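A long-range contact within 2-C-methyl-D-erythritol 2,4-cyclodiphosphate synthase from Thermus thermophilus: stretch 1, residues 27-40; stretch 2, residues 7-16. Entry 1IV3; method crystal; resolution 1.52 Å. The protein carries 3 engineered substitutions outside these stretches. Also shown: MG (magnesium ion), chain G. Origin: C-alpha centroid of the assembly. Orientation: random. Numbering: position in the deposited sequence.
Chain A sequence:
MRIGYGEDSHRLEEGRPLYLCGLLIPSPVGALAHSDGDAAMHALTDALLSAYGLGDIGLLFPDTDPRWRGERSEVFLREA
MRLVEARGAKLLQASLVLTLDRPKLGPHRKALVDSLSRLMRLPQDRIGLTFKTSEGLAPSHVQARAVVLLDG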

# COMPACT_ATOMS: atom_id res chain seq x y z
N SER A 27 -17.36 -18.37 7.95
CA SER A 27 -17.38 -17.87 6.59
C SER A 27 -17.79 -18.93 5.58
O SER A 27 -17.47 -20.10 5.76
CB SER A 27 -15.98 -17.36 6.23
OG SER A 27 -15.93 -16.86 4.90
N PRO A 28 -18.47 -18.51 4.52
CA PRO A 28 -18.80 -19.40 3.40
C PRO A 28 -17.59 -19.67 2.52
O PRO A 28 -17.67 -20.52 1.64
CB PRO A 28 -19.84 -18.60 2.60
CG PRO A 28 -19.49 -17.17 2.88
CD PRO A 28 -19.00 -17.14 4.31
N VAL A 29 -16.48 -18.95 2.71
CA VAL A 29 -15.33 -19.01 1.82
C VAL A 29 -14.03 -18.89 2.61
O VAL A 29 -13.96 -18.23 3.65
CB VAL A 29 -15.34 -17.90 0.75
CG1 VAL A 29 -16.57 -18.03 -0.15
CG2 VAL A 29 -15.30 -16.51 1.37
N GLY A 30 -12.97 -19.55 2.16
CA GLY A 30 -11.73 -19.54 2.93
C GLY A 30 -10.57 -19.64 1.97
O GLY A 30 -10.72 -19.84 0.76
N ALA A 31 -9.34 -19.49 2.47
CA ALA A 31 -8.29 -19.52 1.45
C ALA A 31 -8.08 -20.96 0.98
O ALA A 31 -8.18 -21.93 1.71
CB ALA A 31 -7.02 -18.86 1.94
N LEU A 32 -7.84 -21.03 -0.32
CA LEU A 32 -7.39 -22.23 -1.00
C LEU A 32 -5.87 -22.13 -1.02
O LEU A 32 -5.34 -21.19 -1.63
CB LEU A 32 -7.98 -22.32 -2.40
CG LEU A 32 -7.10 -22.93 -3.49
CD1 LEU A 32 -7.85 -24.06 -4.18
CD2 LEU A 32 -6.63 -21.89 -4.49
N ALA A 33 -5.18 -23.05 -0.36
CA ALA A 33 -3.73 -22.87 -0.30
C ALA A 33 -3.02 -23.96 0.49
O ALA A 33 -3.63 -24.91 0.98
CB ALA A 33 -3.37 -21.52 0.32
N HIS A 34 -1.71 -23.74 0.59
CA HIS A 34 -0.81 -24.65 1.29
C HIS A 34 -0.63 -24.23 2.73
O HIS A 34 -0.39 -25.08 3.59
CB HIS A 34 0.50 -24.74 0.50
CG HIS A 34 0.24 -25.48 -0.79
ND1 HIS A 34 -0.19 -24.85 -1.94
CD2 HIS A 34 0.31 -26.80 -1.08
CE1 HIS A 34 -0.35 -25.75 -2.89
NE2 HIS A 34 -0.05 -26.94 -2.40
N SER A 35 -0.77 -22.94 3.02
CA SER A 35 -0.74 -22.46 4.40
C SER A 35 -2.17 -22.43 4.94
O SER A 35 -3.06 -23.03 4.34
CB SER A 35 -0.13 -21.06 4.49
OG SER A 35 -1.04 -20.04 4.05
N ASP A 36 -2.36 -21.72 6.05
CA ASP A 36 -3.72 -21.39 6.48
C ASP A 36 -4.24 -20.21 5.66
O ASP A 36 -5.39 -19.77 5.79
CB ASP A 36 -3.77 -21.07 7.97
CG ASP A 36 -2.78 -19.99 8.38
OD1 ASP A 36 -2.45 -19.95 9.59
OD2 ASP A 36 -2.37 -19.22 7.50
N GLY A 37 -3.37 -19.67 4.81
CA GLY A 37 -3.79 -18.55 4.00
C GLY A 37 -4.21 -17.30 4.76
O GLY A 37 -4.98 -16.48 4.22
N ASP A 38 -3.72 -17.13 5.98
CA ASP A 38 -4.03 -15.95 6.77
C ASP A 38 -3.27 -14.72 6.26
O ASP A 38 -2.10 -14.47 6.59
CB ASP A 38 -3.66 -16.18 8.23
CG ASP A 38 -4.17 -15.14 9.20
OD1 ASP A 38 -4.19 -13.93 8.88
OD2 ASP A 38 -4.52 -15.55 10.33
N ALA A 39 -3.94 -13.95 5.42
CA ALA A 39 -3.30 -12.84 4.71
C ALA A 39 -2.81 -11.76 5.66
O ALA A 39 -1.79 -11.10 5.41
CB ALA A 39 -4.31 -12.32 3.70
N ALA A 40 -3.53 -11.51 6.75
CA ALA A 40 -3.14 -10.54 7.77
C ALA A 40 -1.80 -10.94 8.37
O ALA A 40 -0.84 -10.18 8.40
CB ALA A 40 -4.17 -10.46 8.90
MG MG G . -0.28 -15.65 2.28
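Stretch 2 7-16: EDSHRLEEGR

In an antiparallel pairing, backbone hydrogen bonds set the register and side chains add surface around it, and these two stretches illustrate the principle well. Stretch 2 is strand throughout Glu 7 to Glu 14, continuing one that begins earlier, then bends through a type II turn spanning Glu 13 to Arg 16. It runs against the short strand around Val 29 to Ala 31 with the N-to-C directions at 141°, antiparallel but well twisted, and the axes approach to 4.2 Å. Val 29 pairs with Glu 14 (CA to CA 4.3 Å) and Ala 31 pairs with Leu 12 (CA to CA 4.5 Å). Between them Gly 30 and Glu 13 form a hydrogen-bonded pair: Glu 13 N donates to Gly 30 O at 2.7 Å, and Gly 30 N donates to Glu 13 O at 2.9 Å. The ladder extends through Gly 15 N to Pro 28 O and Leu 32 N to Arg 11 O, each 3.1 Å.

Leu 32, Arg 16 and His 10 contribute the most covered surface. Leu 32 points toward stretch 2, its CB 3.1 Å from Arg 16 NE and its CD2 4.0 Å from Arg 11 CB. Arg 16, which closes the turn, extends its side chain along stretch 1 toward Leu 32, bringing its CD to 2.9 Å from Ala 31 O. Arg 16 O lies 3.1 Å from Gly 30 CA, and a beta carbon on Gly 30 would clash with that oxygen.

Farther back along the strand, His 10 meets the loop after Leu 32. Gly 37 CA sits over one ring face, 3.8 Å from the centroid, while Ala 39 CB lies at the ring edge, 4.3 Å from His 10 CD2. His 10 NE2 binds the magnesium ion at 2.0 Å, joined by Asp 8 OD2 at 1.9 Å; that same oxygen lies 3.3 Å from Ala 39 CA, so the metal site abuts the helix start.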

# COMPACT_ATOMS: atom_id res chain seq x y z
N GLU A 7 2.53 -7.16 1.97
CA GLU A 7 1.29 -7.47 1.32
C GLU A 7 1.11 -8.99 1.23
O GLU A 7 2.09 -9.73 1.20
CB GLU A 7 1.23 -6.96 -0.12
CG GLU A 7 1.41 -5.47 -0.34
CD GLU A 7 1.16 -5.18 -1.84
OE1 GLU A 7 0.30 -5.87 -2.42
OE2 GLU A 7 1.79 -4.29 -2.41
N ASP A 8 -0.14 -9.41 1.18
CA ASP A 8 -0.47 -10.80 0.89
C ASP A 8 -1.86 -10.86 0.26
O ASP A 8 -2.73 -10.03 0.53
CB ASP A 8 -0.47 -11.67 2.14
CG ASP A 8 -0.46 -13.16 1.79
OD1 ASP A 8 -0.04 -13.49 0.66
OD2 ASP A 8 -1.01 -13.92 2.61
N SER A 9 -2.04 -11.88 -0.56
CA SER A 9 -3.37 -12.16 -1.11
C SER A 9 -3.55 -13.67 -1.24
O SER A 9 -2.57 -14.39 -1.40
CB SER A 9 -3.56 -11.45 -2.44
OG SER A 9 -2.80 -12.09 -3.46
N HIS A 10 -4.80 -14.12 -1.16
CA HIS A 10 -5.14 -15.50 -1.41
C HIS A 10 -6.48 -15.60 -2.13
O HIS A 10 -7.40 -14.83 -1.86
CB HIS A 10 -5.24 -16.36 -0.15
CG HIS A 10 -3.88 -16.55 0.45
ND1 HIS A 10 -3.06 -17.61 0.13
CD2 HIS A 10 -3.19 -15.77 1.32
CE1 HIS A 10 -1.92 -17.49 0.80
NE2 HIS A 10 -1.97 -16.38 1.53
N ARG A 11 -6.50 -16.59 -3.02
CA ARG A 11 -7.74 -16.96 -3.69
C ARG A 11 -8.66 -17.50 -2.59
O ARG A 11 -8.25 -18.23 -1.69
CB ARG A 11 -7.48 -18.01 -4.75
CG ARG A 11 -8.50 -18.20 -5.85
CD ARG A 11 -7.83 -18.81 -7.09
NE ARG A 11 -7.60 -17.78 -8.10
CZ ARG A 11 -8.55 -17.04 -8.67
NH1 ARG A 11 -9.82 -17.19 -8.34
NH2 ARG A 11 -8.22 -16.13 -9.58
N LEU A 12 -9.92 -17.10 -2.72
CA LEU A 12 -10.87 -17.61 -1.74
C LEU A 12 -11.73 -18.70 -2.36
O LEU A 12 -12.20 -18.58 -3.49
CB LEU A 12 -11.72 -16.45 -1.23
CG LEU A 12 -11.04 -15.47 -0.28
CD1 LEU A 12 -11.90 -14.22 -0.15
CD2 LEU A 12 -10.78 -16.12 1.09
N GLU A 13 -11.95 -19.80 -1.63
CA GLU A 13 -12.84 -20.80 -2.24
C GLU A 13 -13.91 -21.26 -1.25
O GLU A 13 -13.71 -21.32 -0.04
CB GLU A 13 -12.02 -21.97 -2.77
CG GLU A 13 -12.23 -22.21 -4.26
CD GLU A 13 -10.94 -22.07 -5.06
OE1 GLU A 13 -9.86 -22.22 -4.44
OE2 GLU A 13 -11.02 -21.80 -6.27
N GLU A 14 -15.06 -21.61 -1.83
CA GLU A 14 -16.18 -22.08 -1.03
C GLU A 14 -15.85 -23.30 -0.18
O GLU A 14 -15.20 -24.25 -0.63
CB GLU A 14 -17.39 -22.36 -1.96
CG GLU A 14 -18.53 -21.40 -1.64
CD GLU A 14 -18.78 -20.44 -2.79
OE1 GLU A 14 -19.16 -19.28 -2.56
OE2 GLU A 14 -18.58 -20.88 -3.95
N GLY A 15 -16.32 -23.23 1.06
CA GLY A 15 -16.27 -24.26 2.06
C GLY A 15 -14.92 -24.51 2.68
O GLY A 15 -14.71 -25.50 3.37
N ARG A 16 -13.94 -23.64 2.46
CA ARG A 16 -12.67 -23.77 3.16
C ARG A 16 -12.68 -22.89 4.40
O ARG A 16 -13.32 -21.83 4.39
CB ARG A 16 -11.53 -23.35 2.23
CG ARG A 16 -11.15 -24.33 1.14
CD ARG A 16 -9.94 -23.81 0.37
NE ARG A 16 -9.97 -24.31 -1.01
CZ ARG A 16 -9.70 -25.57 -1.31
NH1 ARG A 16 -9.40 -26.41 -0.33
NH2 ARG A 16 -9.74 -25.99 -2.57
O HOH W 1 1.48 -16.46 0.98
O HOH W 2 -4.30 -18.34 -3.24